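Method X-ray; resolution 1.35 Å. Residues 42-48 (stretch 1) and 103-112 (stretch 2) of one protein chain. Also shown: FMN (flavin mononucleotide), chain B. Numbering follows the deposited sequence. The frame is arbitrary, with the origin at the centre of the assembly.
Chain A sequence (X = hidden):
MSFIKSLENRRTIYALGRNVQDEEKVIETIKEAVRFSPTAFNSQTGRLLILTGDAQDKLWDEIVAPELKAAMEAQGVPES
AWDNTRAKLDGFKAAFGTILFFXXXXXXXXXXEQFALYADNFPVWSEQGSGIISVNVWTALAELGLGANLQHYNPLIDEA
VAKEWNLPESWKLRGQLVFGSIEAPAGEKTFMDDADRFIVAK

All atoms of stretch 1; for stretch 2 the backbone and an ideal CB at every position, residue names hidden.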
ATOM      1  N   ASN A  42      -6.061 -10.065  -8.551  1.00 12.91           N
ATOM      2  CA  ASN A  42      -6.631  -9.039  -9.431  1.00 11.85           C
ATOM      3  C   ASN A  42      -8.057  -8.707  -9.046  1.00 11.96           C
ATOM      4  O   ASN A  42      -8.876  -8.397  -9.909  1.00 12.69           O
ATOM      5  CB  ASN A  42      -6.537  -9.442 -10.920  1.00 12.51           C
ATOM      6  CG  ASN A  42      -6.681  -8.260 -11.839  1.00 12.22           C
ATOM      7  OD1 ASN A  42      -6.240  -7.147 -11.511  1.00 13.31           O
ATOM      8  ND2 ASN A  42      -7.295  -8.479 -13.002  1.00 14.16           N
ATOM      9  N   SER A  43      -8.327  -8.708  -7.747  1.00 12.38           N
ATOM     10  CA  SER A  43      -9.677  -8.513  -7.219  1.00 13.76           C
ATOM     11  C   SER A  43     -10.158  -7.080  -7.318  1.00 12.89           C
ATOM     12  O   SER A  43     -11.352  -6.834  -7.277  1.00 13.98           O
ATOM     13  CB  SER A  43      -9.746  -8.988  -5.763  1.00 14.88           C
ATOM     14  OG  SER A  43      -8.751  -8.363  -4.971  1.00 15.48           O
ATOM     15  N   GLN A  44      -9.235  -6.122  -7.427  1.00 11.61           N
ATOM     16  CA  GLN A  44      -9.608  -4.726  -7.667  1.00 12.04           C
ATOM     17  C   GLN A  44     -10.741  -4.256  -6.758  1.00 11.55           C
ATOM     18  O   GLN A  44     -11.757  -3.733  -7.220  1.00 13.63           O
ATOM     19  CB  GLN A  44      -9.994  -4.548  -9.138  1.00 12.17           C
ATOM     20  CG  GLN A  44      -8.876  -4.878 -10.088  1.00 12.87           C
ATOM     21  CD  GLN A  44      -9.398  -5.105 -11.480  1.00 12.93           C
ATOM     22  OE1 GLN A  44      -9.562  -6.270 -11.941  1.00 15.17           O
ATOM     23  NE2 GLN A  44      -9.704  -4.027 -12.147  1.00  9.76           N
ATOM     24  N   THR A  45     -10.508  -4.368  -5.450  1.00 11.96           N
ATOM     25  CA  THR A  45     -11.539  -4.079  -4.468  1.00 12.82           C
ATOM     26  C   THR A  45     -11.695  -2.600  -4.126  1.00 13.08           C
ATOM     27  O   THR A  45     -12.652  -2.218  -3.464  1.00 12.78           O
ATOM     28  CB  THR A  45     -11.261  -4.864  -3.195  1.00 13.65           C
ATOM     29  OG1 THR A  45      -9.876  -4.763  -2.888  1.00 14.00           O
ATOM     30  CG2 THR A  45     -11.588  -6.327  -3.383  1.00 15.71           C
ATOM     31  N   GLY A  46     -10.767  -1.763  -4.593  1.00 12.00           N
ATOM     32  CA  GLY A  46     -10.800  -0.340  -4.286  1.00 11.15           C
ATOM     33  C   GLY A  46     -11.928   0.371  -5.020  1.00 11.60           C
ATOM     34  O   GLY A  46     -12.210   0.075  -6.192  1.00 12.93           O
ATOM     35  N   ARG A  47     -12.568   1.313  -4.335  1.00 11.18           N
ATOM     36  CA  ARG A  47     -13.617   2.143  -4.921  1.00 12.39           C
ATOM     37  C   ARG A  47     -13.317   3.581  -4.521  1.00 11.81           C
ATOM     38  O   ARG A  47     -12.896   3.820  -3.393  1.00 11.80           O
ATOM     39  CB  ARG A  47     -14.994   1.769  -4.371  1.00 14.02           C
ATOM     40  CG  ARG A  47     -15.371   0.280  -4.523  1.00 12.45           C
ATOM     41  CD  ARG A  47     -15.728  -0.078  -5.981  1.00 14.18           C
ATOM     42  NE  ARG A  47     -16.031  -1.497  -6.153  1.00 13.52           N
ATOM     43  CZ  ARG A  47     -15.161  -2.426  -6.553  1.00 13.88           C
ATOM     44  NH1 ARG A  47     -13.907  -2.113  -6.854  1.00 13.48           N
ATOM     45  NH2 ARG A  47     -15.561  -3.692  -6.655  1.00 14.68           N
ATOM     46  N   LEU A  48     -13.533   4.540  -5.420  1.00 12.31           N
ATOM     47  CA  LEU A  48     -13.246   5.938  -5.131  1.00 12.14           C
ATOM     48  C   LEU A  48     -14.465   6.818  -5.359  1.00 12.16           C
ATOM     49  O   LEU A  48     -15.191   6.658  -6.352  1.00 12.72           O
ATOM     50  CB  LEU A  48     -12.140   6.483  -6.021  1.00 12.75           C
ATOM     51  CG  LEU A  48     -10.701   6.166  -5.639  1.00 12.14           C
ATOM     52  CD1 LEU A  48     -10.391   4.689  -5.671  1.00 15.12           C
ATOM     53  CD2 LEU A  48      -9.776   6.920  -6.595  1.00 12.64           C
ATOM     54  N   UNK A 103     -13.147   0.106   0.261  1.00 12.93           N
ATOM     55  CA  UNK A 103     -12.904  -1.268  -0.160  1.00 12.40           C
ATOM     56  C   UNK A 103     -14.258  -1.957  -0.264  1.00 13.18           C
ATOM     57  O   UNK A 103     -15.078  -1.892   0.674  1.00 14.62           O
ATOM     58  CB  UNK A 103     -11.976  -2.001   0.810  1.00 12.40           C
ATOM     59  N   UNK A 104     -14.502  -2.624  -1.382  1.00 14.03           N
ATOM     60  CA  UNK A 104     -15.784  -3.272  -1.625  1.00 14.66           C
ATOM     61  C   UNK A 104     -15.886  -4.621  -0.879  1.00 14.66           C
ATOM     62  O   UNK A 104     -15.292  -5.635  -1.263  1.00 15.74           O
ATOM     63  CB  UNK A 104     -15.983  -3.481  -3.127  1.00 14.66           C
ATOM     64  N   UNK A 105     -16.661  -4.599   0.199  1.00 16.66           N
ATOM     65  CA  UNK A 105     -16.819  -5.770   1.054  1.00 16.54           C
ATOM     66  C   UNK A 105     -17.589  -6.905   0.385  1.00 19.15           C
ATOM     67  O   UNK A 105     -17.460  -8.062   0.787  1.00 19.10           O
ATOM     68  CB  UNK A 105     -17.529  -5.368   2.348  1.00 16.54           C
ATOM     69  N   UNK A 106     -18.391  -6.582  -0.623  1.00 18.18           N
ATOM     70  CA  UNK A 106     -19.123  -7.624  -1.334  1.00 19.89           C
ATOM     71  C   UNK A 106     -18.164  -8.522  -2.127  1.00 18.82           C
ATOM     72  O   UNK A 106     -18.319  -9.748  -2.200  1.00 20.63           O
ATOM     73  CB  UNK A 106     -20.160  -6.999  -2.269  1.00 19.89           C
ATOM     74  N   UNK A 107     -17.149  -7.910  -2.715  1.00 16.95           N
ATOM     75  CA  UNK A 107     -16.112  -8.662  -3.414  1.00 16.96           C
ATOM     76  C   UNK A 107     -15.268  -9.470  -2.422  1.00 16.73           C
ATOM     77  O   UNK A 107     -14.988 -10.642  -2.643  1.00 18.35           O
ATOM     78  CB  UNK A 107     -15.222  -7.716  -4.223  1.00 16.96           C
ATOM     79  N   UNK A 108     -14.856  -8.839  -1.320  1.00 16.18           N
ATOM     80  CA  UNK A 108     -14.099  -9.555  -0.305  1.00 18.55           C
ATOM     81  C   UNK A 108     -14.856 -10.802   0.135  1.00 20.89           C
ATOM     82  O   UNK A 108     -14.304 -11.892   0.174  1.00 21.78           O
ATOM     83  CB  UNK A 108     -13.815  -8.649   0.895  1.00 18.55           C
ATOM     84  N   UNK A 109     -16.133 -10.630   0.448  1.00 18.13           N
ATOM     85  CA  UNK A 109     -16.962 -11.740   0.925  1.00 20.68           C
ATOM     86  C   UNK A 109     -17.078 -12.830  -0.148  1.00 22.90           C
ATOM     87  O   UNK A 109     -17.048 -14.030   0.152  1.00 22.35           O
ATOM     88  CB  UNK A 109     -18.352 -11.236   1.320  1.00 20.68           C
ATOM     89  N   UNK A 110     -17.244 -12.421  -1.397  1.00 22.79           N
ATOM     90  CA  UNK A 110     -17.336 -13.384  -2.496  1.00 22.89           C
ATOM     91  C   UNK A 110     -16.068 -14.218  -2.634  1.00 23.60           C
ATOM     92  O   UNK A 110     -16.131 -15.428  -2.879  1.00 28.27           O
ATOM     93  CB  UNK A 110     -17.619 -12.655  -3.811  1.00 22.89           C
ATOM     94  N   UNK A 111     -14.917 -13.571  -2.472  1.00 19.98           N
ATOM     95  CA  UNK A 111     -13.633 -14.239  -2.565  1.00 23.01           C
ATOM     96  C   UNK A 111     -13.486 -15.227  -1.408  1.00 30.79           C
ATOM     97  O   UNK A 111     -13.013 -16.347  -1.583  1.00 26.28           O
ATOM     98  CB  UNK A 111     -12.491 -13.221  -2.561  1.00 23.01           C
ATOM     99  N   UNK A 112     -13.911 -14.806  -0.223  1.00 25.44           N
ATOM    100  CA  UNK A 112     -13.868 -15.669   0.949  1.00 27.55           C
ATOM    101  C   UNK A 112     -14.689 -16.950   0.737  1.00 31.06           C
ATOM    102  O   UNK A 112     -14.311 -18.029   1.219  1.00 32.95           O
ATOM    103  CB  UNK A 112     -14.381 -14.911   2.175  1.00 27.55           C
TER
HETATM  104  N1  FMN B1203       0.368 -13.339  -6.301  1.00 13.77           N
HETATM  105  C2  FMN B1203       0.826 -14.698  -5.983  1.00 17.10           C
HETATM  106  O2  FMN B1203       1.301 -15.395  -6.849  1.00 18.85           O
HETATM  107  N3  FMN B1203       0.620 -15.193  -4.653  1.00 18.19           N
HETATM  108  C4  FMN B1203       0.047 -14.436  -3.649  1.00 19.62           C
HETATM  109  O4  FMN B1203      -0.006 -14.876  -2.534  1.00 18.98           O
HETATM  110  C4A FMN B1203      -0.430 -13.088  -3.974  1.00 16.84           C
HETATM  111  N5  FMN B1203      -1.018 -12.319  -3.119  1.00 16.15           N
HETATM  112  C5A FMN B1203      -1.118 -10.854  -3.419  1.00 13.93           C
HETATM  113  C6  FMN B1203      -1.449  -9.915  -2.298  1.00 13.37           C
HETATM  114  C7  FMN B1203      -1.487  -8.601  -2.480  1.00 14.41           C
HETATM  115  C7M FMN B1203      -1.859  -7.705  -1.319  1.00 14.68           C
HETATM  116  C8  FMN B1203      -1.160  -8.052  -3.853  1.00 14.99           C
HETATM  117  C8M FMN B1203      -1.126  -6.549  -4.068  1.00 15.32           C
HETATM  118  C9  FMN B1203      -0.890  -8.873  -4.873  1.00 13.75           C
HETATM  119  C9A FMN B1203      -0.854 -10.365  -4.658  1.00 13.88           C
HETATM  120  N10 FMN B1203      -0.587 -11.292  -5.712  1.00 13.21           N
HETATM  121  C10 FMN B1203      -0.215 -12.594  -5.370  1.00 14.49           C
HETATM  122  C1' FMN B1203      -0.369 -10.841  -7.080  1.00 13.57           C
HETATM  123  C2' FMN B1203      -1.680 -10.388  -7.716  1.00 12.46           C
HETATM  124  O2' FMN B1203      -2.450 -11.518  -8.037  1.00 14.25           O
HETATM  125  C3' FMN B1203      -1.331  -9.542  -8.943  1.00 11.90           C
HETATM  126  O3' FMN B1203      -0.719  -8.375  -8.428  1.00 12.10           O
HETATM  127  C4' FMN B1203      -2.601  -9.148  -9.718  1.00 12.07           C
HETATM  128  O4' FMN B1203      -3.167 -10.293 -10.340  1.00 13.81           O
HETATM  129  C5' FMN B1203      -2.325  -8.081 -10.775  1.00 13.34           C
HETATM  130  O5' FMN B1203      -1.333  -8.568 -11.668  1.00 12.30           O
HETATM  131  P   FMN B1203       0.072  -7.757 -11.842  1.00 11.68           P
HETATM  132  O1P FMN B1203      -0.215  -6.347 -12.169  1.00 13.53           O
HETATM  133  O2P FMN B1203       0.869  -7.876 -10.488  1.00 11.64           O
HETATM  134  O3P FMN B1203       0.835  -8.509 -13.017  1.00 14.69           O

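Position 103 pairs with G46 as an antiparallel, non-hydrogen-bonded bridge, CA to CA 4.7 Å. Its phi/psi of -118/131 is extended. The ideal CB points to the sheet face where a CB of G46 would lie, and G46 has none, so there is room beside it. The hydroxyl of T45 is a possible donor or acceptor for a longer chain. Glutamate, glutamine or a branched aliphatic would suit. The residue is E103. Its side chain folds back so that OE1 accepts from T45 OG1 at 2.5 Å, a short bond, while OE2 lies 3.5 Å from G46 CA.

Position 104 is the last strand residue before the helix. Its N donates to T45 O at 2.8 Å, whatever the side chain. The ideal CB points toward stretch 1 and sits 3.6 Å from R47 NH2. An acid is favoured by the guanidinium. The start of a helix just beyond also favours a short acceptor: aspartate, asparagine, serine or threonine. Aspartate meets both demands, and D104 is found. OD2 forms a salt bridge with R47 NH2 at 3.0 Å. It accepts weak hydrogen bonds from that NH2 and from R47 NE, the latter at 3.2 Å. OD1 caps the helix, accepting from N of position 106 at 2.9 Å. CB lies over one face of the guanidinium.

Position 105 points away from stretch 1, with helical angles. Many residues would suit. Q105 turns back, and its NE2 donates to E103 O at 3.0 Å.

Position 106 is helical and out of reach of stretch 1, which sets no preference. It is A106.

Position 107 points toward stretch 1. The ideal CB is 4.0 Å from T45 CG2 and 4.7 Å from R47 NH2. A medium aliphatic such as valine, isoleucine or leucine would suit the methyl. V107 places CG1 3.6 Å from T45 CG2 and CG2 3.6 Å from R47 NH2.

Position 108 points sideways, with T45 CG2 5.4 Å from the ideal CB. An aliphatic could reach it. V108 does so lightly, CG2 to T45 CG2 4.2 Å.

Positions 109 and 110 are out of reach of stretch 1, so many helix-compatible residues would serve. They are K109, fully extended through chi3, and N110.

Position 111 lies one turn beyond 107 and points toward stretch 1. Nothing there is within 5.5 Å of the ideal CB, so a longer apolar chain, leucine or methionine, would be needed for contact. L111 brings CD1 to 3.6 Å from S43 CB.

Position 112 is out of reach and unconstrained by stretch 1. It is Q112.

Stretch 2, residues 103-112: EDQAVVKNLQ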
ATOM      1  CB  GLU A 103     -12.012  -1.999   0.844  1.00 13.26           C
ATOM      2  CG  GLU A 103     -10.551  -1.553   0.768  1.00 14.01           C
ATOM      3  CD  GLU A 103      -9.901  -1.981  -0.554  1.00 13.47           C
ATOM      4  OE1 GLU A 103     -10.023  -3.179  -0.901  1.00 14.30           O
ATOM      5  OE2 GLU A 103      -9.287  -1.120  -1.256  1.00 13.32           O
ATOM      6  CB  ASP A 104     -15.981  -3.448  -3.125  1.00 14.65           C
ATOM      7  CG  ASP A 104     -17.385  -3.900  -3.476  1.00 18.77           C
ATOM      8  OD1 ASP A 104     -18.089  -4.454  -2.611  1.00 21.32           O
ATOM      9  OD2 ASP A 104     -17.781  -3.710  -4.627  1.00 22.02           O
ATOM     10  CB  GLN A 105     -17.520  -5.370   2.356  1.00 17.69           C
ATOM     11  CG  GLN A 105     -16.750  -4.296   3.136  1.00 18.68           C
ATOM     12  CD  GLN A 105     -15.313  -4.700   3.390  1.00 17.59           C
ATOM     13  OE1 GLN A 105     -15.039  -5.660   4.121  1.00 22.73           O
ATOM     14  NE2 GLN A 105     -14.384  -3.973   2.789  1.00 18.21           N
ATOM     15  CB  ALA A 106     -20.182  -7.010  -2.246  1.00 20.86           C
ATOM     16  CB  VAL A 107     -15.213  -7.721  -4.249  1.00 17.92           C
ATOM     17  CG1 VAL A 107     -14.058  -8.486  -4.870  1.00 18.34           C
ATOM     18  CG2 VAL A 107     -16.036  -7.056  -5.349  1.00 19.38           C
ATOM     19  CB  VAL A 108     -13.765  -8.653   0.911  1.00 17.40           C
ATOM     20  CG1 VAL A 108     -13.082  -9.454   2.011  1.00 20.62           C
ATOM     21  CG2 VAL A 108     -12.895  -7.484   0.481  1.00 18.49           C
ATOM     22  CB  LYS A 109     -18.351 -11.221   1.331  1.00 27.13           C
ATOM     23  CG  LYS A 109     -19.304 -12.269   1.897  1.00 32.57           C
ATOM     24  CD  LYS A 109     -20.603 -11.619   2.412  1.00 46.09           C
ATOM     25  CE  LYS A 109     -21.612 -12.641   2.963  1.00 56.58           C
ATOM     26  NZ  LYS A 109     -22.394 -13.313   1.881  1.00 65.11           N
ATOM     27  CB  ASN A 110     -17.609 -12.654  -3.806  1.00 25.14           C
ATOM     28  CG  ASN A 110     -19.048 -12.223  -3.936  1.00 35.09           C
ATOM     29  OD1 ASN A 110     -19.917 -12.712  -3.211  1.00 32.65           O
ATOM     30  ND2 ASN A 110     -19.319 -11.326  -4.873  1.00 44.30           N
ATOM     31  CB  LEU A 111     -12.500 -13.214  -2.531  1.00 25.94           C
ATOM     32  CG  LEU A 111     -12.339 -12.389  -3.803  1.00 25.38           C
ATOM     33  CD1 LEU A 111     -11.484 -11.180  -3.561  1.00 31.63           C
ATOM     34  CD2 LEU A 111     -11.736 -13.259  -4.879  1.00 29.79           C
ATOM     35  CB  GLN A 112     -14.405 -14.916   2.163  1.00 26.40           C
ATOM     36  CG  GLN A 112     -13.501 -13.796   2.681  1.00 24.66           C
ATOM     37  CD  GLN A 112     -14.115 -13.092   3.875  1.00 25.93           C
ATOM     38  OE1 GLN A 112     -15.221 -12.549   3.789  1.00 30.03           O
ATOM     39  NE2 GLN A 112     -13.418 -13.118   5.005  1.00 28.84           N
TER
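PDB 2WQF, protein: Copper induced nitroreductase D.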